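Local atomic coordinates of serine--tRNA ligase, cytoplasmic (Candida albicans, PDB entry 3QO8), a protein that catalyses the two-step attachment of serine to tRNA(Ser), first activating serine with ATP to Ser-AMP and then transferring it to the acceptor end of the tRNA. Residues A[16-19]-A[20-24]; A[87-90]-A[91-95]; A[119-122]-A[123-126]; A[245-248]-A[249-253]; A[325-329]-A[330-334]. All blocks are in the same frame, centred on the assembly; numbering follows the deposited sequence.

Contact 1 of 5, residues A[16-19]-A[20-24]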
# COMPACT_ATOMS: atom_id res chain seq x y z
N GLU A 16 35.47 2.20 25.18
CA GLU A 16 36.50 2.33 24.15
C GLU A 16 36.05 1.66 22.85
O GLU A 16 36.23 2.21 21.76
CB GLU A 16 37.84 1.72 24.60
CG GLU A 16 38.38 2.24 25.94
CD GLU A 16 38.59 3.74 25.95
OE1 GLU A 16 38.69 4.34 24.86
OE2 GLU A 16 38.65 4.32 27.06
N ILE A 17 35.51 0.46 22.98
CA ILE A 17 34.97 -0.30 21.86
C ILE A 17 33.90 0.52 21.14
O ILE A 17 33.82 0.54 19.90
CB ILE A 17 34.35 -1.61 22.36
CG1 ILE A 17 35.43 -2.55 22.88
CG2 ILE A 17 33.56 -2.30 21.26
CD1 ILE A 17 34.89 -3.78 23.57
N ILE A 18 33.07 1.19 21.92
CA ILE A 18 32.00 1.99 21.34
C ILE A 18 32.56 3.20 20.59
O ILE A 18 32.10 3.52 19.49
CB ILE A 18 30.96 2.43 22.39
CG1 ILE A 18 30.36 1.21 23.10
CG2 ILE A 18 29.85 3.23 21.73
CD1 ILE A 18 29.36 1.55 24.23
N LYS A 19 33.57 3.85 21.16
CA LYS A 19 34.21 4.99 20.50
C LYS A 19 34.87 4.57 19.19
O LYS A 19 34.79 5.28 18.18
CB LYS A 19 35.27 5.63 21.41
CG LYS A 19 34.72 6.40 22.60
CD LYS A 19 35.70 7.49 23.01
CE LYS A 19 35.36 8.11 24.36
NZ LYS A 19 35.93 7.32 25.48
N ALA A 20 35.55 3.43 19.21
CA ALA A 20 36.19 2.92 18.00
C ALA A 20 35.12 2.67 16.95
O ALA A 20 35.31 2.96 15.77
CB ALA A 20 36.96 1.65 18.30
N SER A 21 33.98 2.13 17.38
CA SER A 21 32.91 1.82 16.44
C SER A 21 32.37 3.11 15.84
O SER A 21 32.20 3.20 14.62
CB SER A 21 31.77 1.06 17.13
OG SER A 21 30.74 0.76 16.21
N GLN A 22 32.11 4.10 16.69
CA GLN A 22 31.62 5.40 16.22
C GLN A 22 32.56 5.99 15.16
O GLN A 22 32.11 6.56 14.16
CB GLN A 22 31.47 6.37 17.39
CG GLN A 22 30.26 6.06 18.30
CD GLN A 22 28.95 6.13 17.55
OE1 GLN A 22 28.42 5.12 17.09
NE2 GLN A 22 28.42 7.34 17.41
N LYS A 23 33.85 5.84 15.40
CA LYS A 23 34.87 6.36 14.49
C LYS A 23 34.78 5.65 13.15
O LYS A 23 34.78 6.30 12.10
CB LYS A 23 36.25 6.17 15.11
CG LYS A 23 37.29 7.18 14.67
CD LYS A 23 38.43 7.20 15.68
CE LYS A 23 37.87 7.27 17.10
NZ LYS A 23 38.92 7.20 18.17
N LYS A 24 34.70 4.32 13.18
CA LYS A 24 34.52 3.53 11.95
C LYS A 24 33.28 3.95 11.18
O LYS A 24 33.27 3.94 9.95
CB LYS A 24 34.43 2.05 12.28
CG LYS A 24 35.69 1.46 12.87
CD LYS A 24 35.56 -0.04 12.97
CE LYS A 24 36.69 -0.65 13.77
NZ LYS A 24 36.39 -2.09 14.00
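Glu16 to Lys19 and Ala20 to Lys24 are consecutive turns of one short alpha-helix, residues 15-25, in the N-terminal tRNA-binding part of the enzyme, and what joins them is a run of i to i+4 backbone bonds. Ala20 N donates to Glu16 O at 2.9 Å, Ser21 N to Ile17 O at 3.0 Å, Gln22 N to Ile18 O at 2.9 Å and Lys23 N to Lys19 O at 3.0 Å. The side chains add little to one another: the nearest approach of side chains across the two segments is Ile18 CG2 to Gln22 CG, 4.5 Å. Methylene groups settle instead on the carbonyls one turn back, as where Gln22 CG lies 3.4 Å from Ile18 O.

What the side chains do is sort the helix into two sides. Ile18, Ser21 and Gln22 are buried. Ile18 packs on Phe7 and on Val32 of helix 30-65, and Ser21 OG, set anti to the backbone nitrogen (chi1 180°), is hydrogen-bonded to Val112 N. Gln22 bends at its second torsion (chi2 -61°), which carries the amide off the helix; NE2 is hydrogen-bonded to Ser28 O. Glu16, Ile17, Ala20 and Lys23 are on the exposed side. Lys19 lies at the boundary, its side chain touching Val29 and Val32 and its ammonium making a long, weak ion pair with Asp33. This is an alpha-helix with one buried side, where an isoleucine and hydrogen-bonded polar groups meet the start of the long helix 30-65 and the chain at residues 108-112.

Contact 2 of 5, residues A[87-90]-A[91-95]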
# COMPACT_ATOMS: atom_id res chain seq x y z
N LYS A 87 12.56 16.78 47.29
CA LYS A 87 12.29 15.53 46.59
C LYS A 87 11.55 15.78 45.28
O LYS A 87 11.88 15.18 44.25
CB LYS A 87 11.49 14.57 47.47
CG LYS A 87 11.10 13.27 46.79
CD LYS A 87 10.21 12.43 47.71
CE LYS A 87 9.74 11.16 47.02
NZ LYS A 87 9.05 10.25 47.98
N LYS A 88 10.55 16.66 45.32
CA LYS A 88 9.85 17.03 44.09
C LYS A 88 10.82 17.47 43.01
O LYS A 88 10.73 17.03 41.86
CB LYS A 88 8.83 18.14 44.36
CG LYS A 88 7.63 17.68 45.15
CD LYS A 88 6.61 18.79 45.31
CE LYS A 88 5.52 18.37 46.29
NZ LYS A 88 4.49 19.45 46.46
N GLU A 89 11.75 18.34 43.38
CA GLU A 89 12.73 18.84 42.42
C GLU A 89 13.62 17.72 41.89
O GLU A 89 13.83 17.61 40.68
CB GLU A 89 13.57 19.95 43.06
CG GLU A 89 14.40 20.73 42.06
CD GLU A 89 13.56 21.23 40.90
OE1 GLU A 89 12.36 21.51 41.11
OE2 GLU A 89 14.10 21.32 39.77
N ILE A 90 14.14 16.91 42.80
CA ILE A 90 14.99 15.78 42.42
C ILE A 90 14.26 14.84 41.47
O ILE A 90 14.82 14.38 40.48
CB ILE A 90 15.46 15.00 43.67
CG1 ILE A 90 16.35 15.89 44.54
CG2 ILE A 90 16.21 13.74 43.27
CD1 ILE A 90 16.66 15.30 45.89
N ILE A 91 12.99 14.56 41.77
CA ILE A 91 12.18 13.67 40.93
C ILE A 91 12.10 14.20 39.50
O ILE A 91 12.18 13.44 38.52
CB ILE A 91 10.77 13.48 41.51
CG1 ILE A 91 10.82 12.53 42.70
CG2 ILE A 91 9.81 12.95 40.45
CD1 ILE A 91 9.56 12.50 43.51
N GLU A 92 11.97 15.52 39.38
CA GLU A 92 11.87 16.17 38.09
C GLU A 92 13.20 16.12 37.33
O GLU A 92 13.23 15.84 36.13
CB GLU A 92 11.43 17.62 38.29
CG GLU A 92 11.08 18.35 37.01
CD GLU A 92 10.44 19.70 37.29
OE1 GLU A 92 10.21 20.01 38.48
OE2 GLU A 92 10.16 20.44 36.33
N LYS A 93 14.30 16.40 38.03
CA LYS A 93 15.62 16.33 37.43
C LYS A 93 15.97 14.92 36.99
O LYS A 93 16.55 14.71 35.92
CB LYS A 93 16.68 16.84 38.40
CG LYS A 93 16.58 18.31 38.74
CD LYS A 93 17.64 18.70 39.76
CE LYS A 93 17.50 20.15 40.18
NZ LYS A 93 18.44 20.49 41.28
N GLU A 94 15.65 13.94 37.83
CA GLU A 94 15.97 12.56 37.52
C GLU A 94 15.31 12.15 36.21
O GLU A 94 15.95 11.59 35.33
CB GLU A 94 15.57 11.63 38.67
CG GLU A 94 16.03 10.19 38.50
CD GLU A 94 14.94 9.29 37.95
OE1 GLU A 94 13.80 9.39 38.45
OE2 GLU A 94 15.21 8.49 37.02
N ALA A 95 14.02 12.45 36.09
CA ALA A 95 13.27 12.07 34.90
C ALA A 95 13.83 12.76 33.66
O ALA A 95 13.86 12.16 32.58
CB ALA A 95 11.78 12.40 35.07
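Lys87 CG and Ile91 CD1 meet at 3.7 Å on helix 74-107, which with helix 30-65 forms the long antiparallel helical hairpin of the SerRS tRNA-binding arm. The backbone here is fully engaged in alpha-helical bonding: Ile91 N donates to Lys87 O at 2.8 Å, Glu92 N to Lys88 O at a longer 3.2 Å, Lys93 N to Glu89 O at 3.0 Å and Glu94 N to Ile90 O at 2.8 Å.

The polar ends that turn to the other helix of the hairpin find partners there. Lys87 stands fully extended, CG anti to its own nitrogen (chi1 177°), so that its methylenes run past Ile91 and NZ is hydrogen-bonded to Asn53 OD1. Two turns further on, Glu94 OE2 accepts from Trp42 NE1. Between these two polar bridges Ile90 is buried against Asp48 and His52, while Ile91 touches Leu49.

On the outer side the charges are more loosely arranged. Glu89 folds back at its second torsion (chi2 51°), bringing the carboxylate across the Lys93 chain without making a salt bridge: OE2 is nearest to the carbon CE, and NZ lies beyond it at 4.7 Å. The lysine's charge probably still offsets part of the repulsion Glu89 feels from Glu92, whose carboxylate plane is turned 50° from its own, with the two OE1 atoms 3.7 Å apart.

Contact 3 of 5, residues A[119-122]-A[123-126]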
# COMPACT_ATOMS: atom_id res chain seq x y z
N SER A 119 36.07 2.06 6.60
CA SER A 119 36.20 3.06 5.54
C SER A 119 34.89 3.79 5.29
O SER A 119 33.82 3.27 5.57
CB SER A 119 36.65 2.40 4.23
OG SER A 119 36.75 3.36 3.20
N GLN A 120 34.99 4.99 4.73
CA GLN A 120 33.81 5.75 4.36
C GLN A 120 33.56 5.63 2.86
O GLN A 120 32.61 6.20 2.33
CB GLN A 120 33.98 7.21 4.74
CG GLN A 120 34.40 7.42 6.18
CD GLN A 120 33.36 6.95 7.18
OE1 GLN A 120 32.18 7.31 7.09
NE2 GLN A 120 33.79 6.14 8.13
N ASP A 121 34.41 4.87 2.18
CA ASP A 121 34.40 4.80 0.72
C ASP A 121 34.05 3.39 0.24
O ASP A 121 34.83 2.46 0.43
CB ASP A 121 35.77 5.23 0.18
CG ASP A 121 35.79 5.35 -1.33
OD1 ASP A 121 34.81 4.94 -2.00
OD2 ASP A 121 36.81 5.85 -1.86
N GLU A 122 32.88 3.27 -0.39
CA GLU A 122 32.41 1.99 -0.92
C GLU A 122 33.38 1.33 -1.88
O GLU A 122 33.29 0.13 -2.12
CB GLU A 122 31.07 2.17 -1.64
CG GLU A 122 29.89 2.48 -0.74
CD GLU A 122 28.62 2.67 -1.53
OE1 GLU A 122 28.58 2.25 -2.71
OE2 GLU A 122 27.66 3.25 -0.98
N GLU A 123 34.30 2.12 -2.43
CA GLU A 123 35.36 1.56 -3.27
C GLU A 123 36.08 0.46 -2.50
O GLU A 123 36.68 -0.43 -3.10
CB GLU A 123 36.35 2.64 -3.69
CG GLU A 123 35.82 3.60 -4.73
CD GLU A 123 35.64 2.95 -6.09
OE1 GLU A 123 34.56 3.13 -6.70
OE2 GLU A 123 36.57 2.26 -6.56
N ASN A 124 36.00 0.53 -1.17
CA ASN A 124 36.70 -0.40 -0.30
C ASN A 124 35.84 -1.54 0.22
O ASN A 124 36.29 -2.30 1.09
CB ASN A 124 37.36 0.35 0.86
CG ASN A 124 38.48 1.28 0.39
OD1 ASN A 124 38.44 2.49 0.63
ND2 ASN A 124 39.47 0.71 -0.27
N ASN A 125 34.61 -1.64 -0.28
CA ASN A 125 33.76 -2.79 0.01
C ASN A 125 34.56 -4.06 -0.24
O ASN A 125 35.30 -4.14 -1.21
CB ASN A 125 32.53 -2.82 -0.91
CG ASN A 125 31.48 -1.80 -0.52
OD1 ASN A 125 31.56 -1.18 0.54
ND2 ASN A 125 30.48 -1.63 -1.39
N GLU A 126 34.41 -5.03 0.65
CA GLU A 126 35.07 -6.31 0.50
C GLU A 126 34.40 -7.11 -0.62
O GLU A 126 33.18 -7.21 -0.67
CB GLU A 126 35.01 -7.09 1.81
CG GLU A 126 35.46 -8.53 1.71
CD GLU A 126 35.26 -9.29 3.01
OE1 GLU A 126 34.76 -8.67 3.98
OE2 GLU A 126 35.60 -10.49 3.05
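Asp121 and Glu123 lie side by side and point the same way, their carboxylate planes turned 57° apart, in the surface loop that leads from helix 74-107 to strand 126-131. The charged oxygens do not meet; Asp121 OD1 rests against the glutamate's methylenes CB and CG, 3.2 Å from each. With CG anti to its backbone nitrogen (chi1 -173°), Asp121 swings OD1 over the following turn, where it accepts from Glu123 N at 2.9 Å. That N-H is nearly straight onto the oxygen but comes from above the carboxylate plane, 55° out of it.

Ser119 and Asn124 close the other side of the loop. Ser119 OG takes the N-H of Asp121 at 3.0 Å and also lies 3.2 Å from Asn124 OD1, although where its proton goes is not settled. Asn125 is folded back over the peptide of Glu122: its CG sits 3.1 Å from Glu122 O, which accepts from Asn125 N at 2.9 Å. The amide's OD1 is taken by Val340 N, tying the turn to the neighbouring loop, and Ser119 N reaches Ser341 OG there. Glu122 extends outward, and its carboxylate comes close to that of Glu343, a like-charged pair.

An ST turn at Ser119, followed by an Asx turn at Asp121 whose OD1 takes the N-H of Glu123 in a short 3-10 turn, makes this a compact connection between the tRNA-binding arm and the sheet of the catalytic core.

Contact 4 of 5, residues A[245-248]-A[249-253]. With SSA (5'-O-(N-(L-seryl)-sulfamoyl)adenosine), chain B.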
# COMPACT_ATOMS: atom_id res chain seq x y z
N ALA A 245 8.67 1.10 4.87
CA ALA A 245 9.67 1.08 3.82
C ALA A 245 10.07 -0.35 3.47
O ALA A 245 10.66 -0.60 2.42
CB ALA A 245 10.93 1.90 4.26
N THR A 246 9.74 -1.28 4.36
CA THR A 246 10.15 -2.68 4.20
C THR A 246 9.41 -3.49 5.25
O THR A 246 9.16 -2.99 6.35
CB THR A 246 11.70 -2.86 4.40
OG1 THR A 246 11.99 -4.23 4.72
CG2 THR A 246 12.21 -1.99 5.54
N SER A 247 9.06 -4.73 4.92
CA SER A 247 8.38 -5.58 5.90
C SER A 247 9.24 -5.85 7.13
O SER A 247 8.73 -6.31 8.16
CB SER A 247 7.85 -6.88 5.27
OG SER A 247 8.91 -7.68 4.74
N GLU A 248 10.53 -5.57 7.02
CA GLU A 248 11.45 -5.66 8.16
C GLU A 248 10.87 -4.89 9.35
O GLU A 248 10.94 -5.35 10.49
CB GLU A 248 12.81 -5.07 7.79
CG GLU A 248 13.83 -5.09 8.92
CD GLU A 248 14.96 -4.06 8.75
OE1 GLU A 248 15.34 -3.72 7.60
OE2 GLU A 248 15.47 -3.59 9.79
N GLN A 249 10.31 -3.73 9.07
CA GLN A 249 9.82 -2.85 10.13
C GLN A 249 8.70 -3.48 10.96
O GLN A 249 8.86 -3.67 12.17
CB GLN A 249 9.48 -1.48 9.57
CG GLN A 249 10.74 -0.66 9.28
CD GLN A 249 10.56 0.42 8.22
OE1 GLN A 249 9.55 0.46 7.52
NE2 GLN A 249 11.55 1.29 8.10
N PRO A 250 7.56 -3.84 10.33
CA PRO A 250 6.50 -4.42 11.16
C PRO A 250 6.84 -5.83 11.67
O PRO A 250 6.46 -6.20 12.78
CB PRO A 250 5.27 -4.45 10.23
CG PRO A 250 5.83 -4.43 8.81
CD PRO A 250 7.14 -3.61 8.93
N ILE A 251 7.57 -6.61 10.88
CA ILE A 251 7.90 -7.96 11.31
C ILE A 251 8.89 -7.94 12.48
O ILE A 251 8.85 -8.80 13.35
CB ILE A 251 8.41 -8.82 10.11
CG1 ILE A 251 7.29 -8.96 9.08
CG2 ILE A 251 8.93 -10.18 10.61
CD1 ILE A 251 7.65 -9.75 7.79
N SER A 252 9.78 -6.95 12.51
CA SER A 252 10.70 -6.85 13.64
C SER A 252 9.90 -6.59 14.93
O SER A 252 10.30 -7.03 16.01
CB SER A 252 11.76 -5.75 13.43
OG SER A 252 11.20 -4.45 13.56
N ALA A 253 8.77 -5.90 14.81
CA ALA A 253 7.95 -5.60 15.98
C ALA A 253 6.94 -6.71 16.30
O ALA A 253 6.23 -6.63 17.29
CB ALA A 253 7.22 -4.29 15.80
N10 SSA B . 14.88 -4.90 5.15
CA SSA B . 16.14 -4.69 4.44
CB SSA B . 16.53 -5.95 3.67
OG SSA B . 15.64 -6.17 2.56
C9 SSA B . 16.01 -3.53 3.49
O9 SSA B . 14.94 -2.97 3.30
N8 SSA B . 17.13 -3.16 2.86
S1 SSA B . 17.14 -2.17 1.61
O1S SSA B . 16.81 -0.81 1.96
O2S SSA B . 18.43 -2.22 1.01
O5' SSA B . 16.14 -2.67 0.55
C5' SSA B . 16.18 -4.01 0.08
C4' SSA B . 16.11 -4.01 -1.45
O4' SSA B . 14.92 -3.40 -1.96
C3' SSA B . 17.23 -3.25 -2.11
O3' SSA B . 18.43 -4.05 -2.10
C2' SSA B . 16.65 -3.04 -3.51
O2' SSA B . 16.78 -4.24 -4.29
C1' SSA B . 15.16 -2.82 -3.23
N9 SSA B . 14.86 -1.37 -3.18
C8 SSA B . 15.25 -0.50 -2.24
N7 SSA B . 14.79 0.73 -2.57
C5 SSA B . 14.10 0.60 -3.72
C6 SSA B . 13.40 1.49 -4.51
N6 SSA B . 13.34 2.79 -4.14
N1 SSA B . 12.79 1.04 -5.63
C2 SSA B . 12.86 -0.25 -5.98
N3 SSA B . 13.52 -1.13 -5.23
C4 SSA B . 14.16 -0.72 -4.10
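The serine-binding loop of the active site ends in the N-terminal turn of helix 248-252, and Thr246 and Glu248 at that junction hold the amino group of the bound seryl-sulfamoyl adenosine. Its N10 donates to Thr246 OG1 at 3.0 Å and, in one of the two modelled conformers of Glu248, to OE1 of that residue at 2.8 Å. Thr246 OG1 is shared three ways, for it also accepts from Glu248 N at 3.0 Å, capping the helix start, and is hydrogen-bonded to Lys300 NZ. The threonine torsion (chi1 159°) puts OG1 roughly opposite its own nitrogen, where it faces these partners. In the same conformer of Glu248 the second carboxylate oxygen, OE2, is bound by Gln377 NE2.

This is the class II synthetase core, in which the amino acid sits over an antiparallel sheet; strand 297-307 supplies Glu302, which also binds the analogue and touches Ser247 and Glu248. Gln249 ties back to the loop. Its extended chain crosses Thr246 at about a right angle and reaches Ala245, whose N donates to OE1 at 2.9 Å, while Gln249 N bonds Thr246 O. Ile251 lays CD1 against Ser247 CB at 3.8 Å, and its side chain also touches Phe304 and Tyr271. Pro250, which has no N-H to give, places CD 3.2 Å from Ser247 O; its ring also packs on Ala209 and on Phe179 of the second subunit.

Contact 5 of 5, residues A[325-329]-A[330-334]. With SSA (5'-O-(N-(L-seryl)-sulfamoyl)adenosine), chain D.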
# COMPACT_ATOMS: atom_id res chain seq x y z
N GLU A 325 21.43 -18.64 -3.46
CA GLU A 325 20.79 -19.78 -4.09
C GLU A 325 19.59 -19.32 -4.93
O GLU A 325 19.39 -19.78 -6.05
CB GLU A 325 20.35 -20.80 -3.04
CG GLU A 325 19.73 -22.05 -3.64
CD GLU A 325 19.17 -23.01 -2.58
OE1 GLU A 325 19.39 -22.78 -1.36
OE2 GLU A 325 18.51 -24.00 -2.97
N PHE A 326 18.81 -18.39 -4.39
CA PHE A 326 17.69 -17.83 -5.13
C PHE A 326 18.14 -17.21 -6.47
O PHE A 326 17.55 -17.50 -7.52
CB PHE A 326 16.94 -16.80 -4.26
CG PHE A 326 15.69 -16.22 -4.91
CD1 PHE A 326 14.49 -16.91 -4.87
CD2 PHE A 326 15.74 -14.99 -5.55
CE1 PHE A 326 13.34 -16.38 -5.45
CE2 PHE A 326 14.60 -14.45 -6.14
CZ PHE A 326 13.40 -15.15 -6.10
N TYR A 327 19.17 -16.36 -6.45
CA TYR A 327 19.63 -15.74 -7.70
C TYR A 327 20.29 -16.72 -8.64
O TYR A 327 20.18 -16.62 -9.87
CB TYR A 327 20.46 -14.47 -7.44
CG TYR A 327 19.53 -13.44 -6.87
CD1 TYR A 327 18.69 -12.73 -7.70
CD2 TYR A 327 19.41 -13.28 -5.50
CE1 TYR A 327 17.77 -11.83 -7.18
CE2 TYR A 327 18.49 -12.38 -4.97
CZ TYR A 327 17.67 -11.66 -5.82
OH TYR A 327 16.74 -10.78 -5.30
N GLN A 328 20.97 -17.71 -8.07
CA GLN A 328 21.53 -18.77 -8.90
C GLN A 328 20.42 -19.49 -9.64
O GLN A 328 20.57 -19.84 -10.82
CB GLN A 328 22.33 -19.75 -8.06
CG GLN A 328 23.61 -19.17 -7.54
CD GLN A 328 24.44 -20.20 -6.82
OE1 GLN A 328 24.28 -21.39 -7.05
NE2 GLN A 328 25.34 -19.74 -5.95
N SER A 329 19.30 -19.69 -8.96
CA SER A 329 18.17 -20.42 -9.53
C SER A 329 17.52 -19.63 -10.67
O SER A 329 16.86 -20.20 -11.54
CB SER A 329 17.13 -20.75 -8.44
OG SER A 329 16.23 -19.67 -8.23
N LEU A 330 17.72 -18.32 -10.67
CA LEU A 330 17.23 -17.48 -11.75
C LEU A 330 18.28 -17.26 -12.83
O LEU A 330 18.02 -16.61 -13.84
CB LEU A 330 16.78 -16.11 -11.21
CG LEU A 330 15.53 -16.11 -10.34
CD1 LEU A 330 15.40 -14.79 -9.56
CD2 LEU A 330 14.31 -16.33 -11.22
N GLY A 331 19.48 -17.79 -12.61
CA GLY A 331 20.56 -17.68 -13.58
C GLY A 331 21.10 -16.27 -13.74
O GLY A 331 21.51 -15.86 -14.83
N LEU A 332 21.12 -15.51 -12.64
CA LEU A 332 21.56 -14.12 -12.70
C LEU A 332 22.97 -14.00 -12.10
O LEU A 332 23.16 -14.35 -10.94
CB LEU A 332 20.56 -13.20 -11.97
CG LEU A 332 19.11 -13.24 -12.48
CD1 LEU A 332 18.15 -12.40 -11.63
CD2 LEU A 332 19.03 -12.82 -13.95
N PRO A 333 23.95 -13.51 -12.90
CA PRO A 333 25.31 -13.37 -12.37
C PRO A 333 25.30 -12.33 -11.26
O PRO A 333 24.53 -11.38 -11.36
CB PRO A 333 26.12 -12.82 -13.56
CG PRO A 333 25.24 -12.93 -14.76
CD PRO A 333 23.82 -12.94 -14.25
N TYR A 334 26.12 -12.50 -10.23
CA TYR A 334 26.14 -11.52 -9.14
C TYR A 334 27.47 -11.52 -8.43
O TYR A 334 28.31 -12.38 -8.68
CB TYR A 334 25.01 -11.81 -8.12
CG TYR A 334 25.16 -13.17 -7.45
CD1 TYR A 334 26.03 -13.34 -6.38
CD2 TYR A 334 24.44 -14.27 -7.90
CE1 TYR A 334 26.20 -14.60 -5.78
CE2 TYR A 334 24.59 -15.53 -7.30
CZ TYR A 334 25.48 -15.68 -6.25
OH TYR A 334 25.63 -16.91 -5.67
N10 SSA D . 22.78 -26.02 -14.06
CA SSA D . 21.67 -25.87 -14.99
CB SSA D . 20.37 -26.22 -14.26
OG SSA D . 19.25 -26.01 -15.13
C9 SSA D . 21.62 -24.46 -15.50
O9 SSA D . 20.79 -24.13 -16.34
N8 SSA D . 22.51 -23.61 -14.99
S1 SSA D . 22.45 -22.04 -15.32
O1S SSA D . 23.31 -21.34 -14.41
O2S SSA D . 22.87 -21.81 -16.68
O5' SSA D . 20.99 -21.56 -15.16
C5' SSA D . 20.45 -21.23 -13.89
C4' SSA D . 18.93 -21.20 -14.02
O4' SSA D . 18.49 -20.04 -14.73
C3' SSA D . 18.42 -22.39 -14.80
O3' SSA D . 17.97 -23.43 -13.93
C2' SSA D . 17.25 -21.86 -15.61
O2' SSA D . 16.03 -22.07 -14.90
C1' SSA D . 17.50 -20.36 -15.71
N9 SSA D . 17.98 -20.09 -17.08
C8 SSA D . 19.25 -19.84 -17.46
N7 SSA D . 19.27 -19.66 -18.80
C5 SSA D . 18.00 -19.82 -19.26
C6 SSA D . 17.42 -19.76 -20.51
N6 SSA D . 18.15 -19.49 -21.62
N1 SSA D . 16.08 -19.98 -20.62
C2 SSA D . 15.33 -20.24 -19.54
N3 SSA D . 15.87 -20.30 -18.32
C4 SSA D . 17.20 -20.10 -18.16
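Leu330 CD1 meets the Phe326 ring obliquely, 3.5 Å from CE2, at the apolar centre of the turn that ends helix 312-329. Phe326 in turn places CD2 over the middle of the Tyr327 ring, and Leu332 CD1 meets that ring in its plane, at the edge, 4.0 Å from CD1. Other parts of the core close round the group: Tyr194 and Phe198 against Phe326, helix 408-419 against Leu332. The torsion that sets CG of Tyr334 between nitrogen and carbonyl carbon (chi1 62°) places its ring against the last turn of the helix, CD2 on Tyr327 CB.

Further out the backbone closes the helix. Leu332 N donates to Tyr327 O at 3.1 Å, almost straight, and Gly331 N to Gln328 O at 2.9 Å from well above the carbonyl plane. With Gly331 at positive phi (69°), this is a Schellman motif. Ser329 OG bonds back to Phe326 O.

At the polar edge Gln328 NE2 donates to Tyr334 OH at 2.9 Å. The hydroxyl lies in the amide plane, and amide and ring are nearly coplanar, 16° apart. The same hydroxyl is also hydrogen-bonded to Glu324, so two polar partners hold it. A second analogue molecule rests on the exit of the helix, its O4' 3.2 Å from Gly331 N. The chemistry there is that of a helix end: at the positive-phi glycine the ribose lies against the polypeptide backbone itself, with Gln328 O and Ser329 O also close to the sugar carbons.

Contacts 4 and 5 are buried in the class II catalytic core, contact 1 is partly buried, and contacts 2 and 3 lie at the surface. Contacts 1 and 2 both lie within helices and rest on regular backbone bonding, each packing on helix 30-65, though their centres are about 33 Å apart. Contacts 4 and 5 lie at the start of one helix and the end of another: a capped start that grips the analogue's amino group, and a Schellman close dominated by rings and leucines; each has its own analogue molecule. Contact 3, polar and loop-built, touches contact 1 through a weak hydrogen bond from Gln120 NE2 to Lys24 O, joining the short N-terminal helix to that loop.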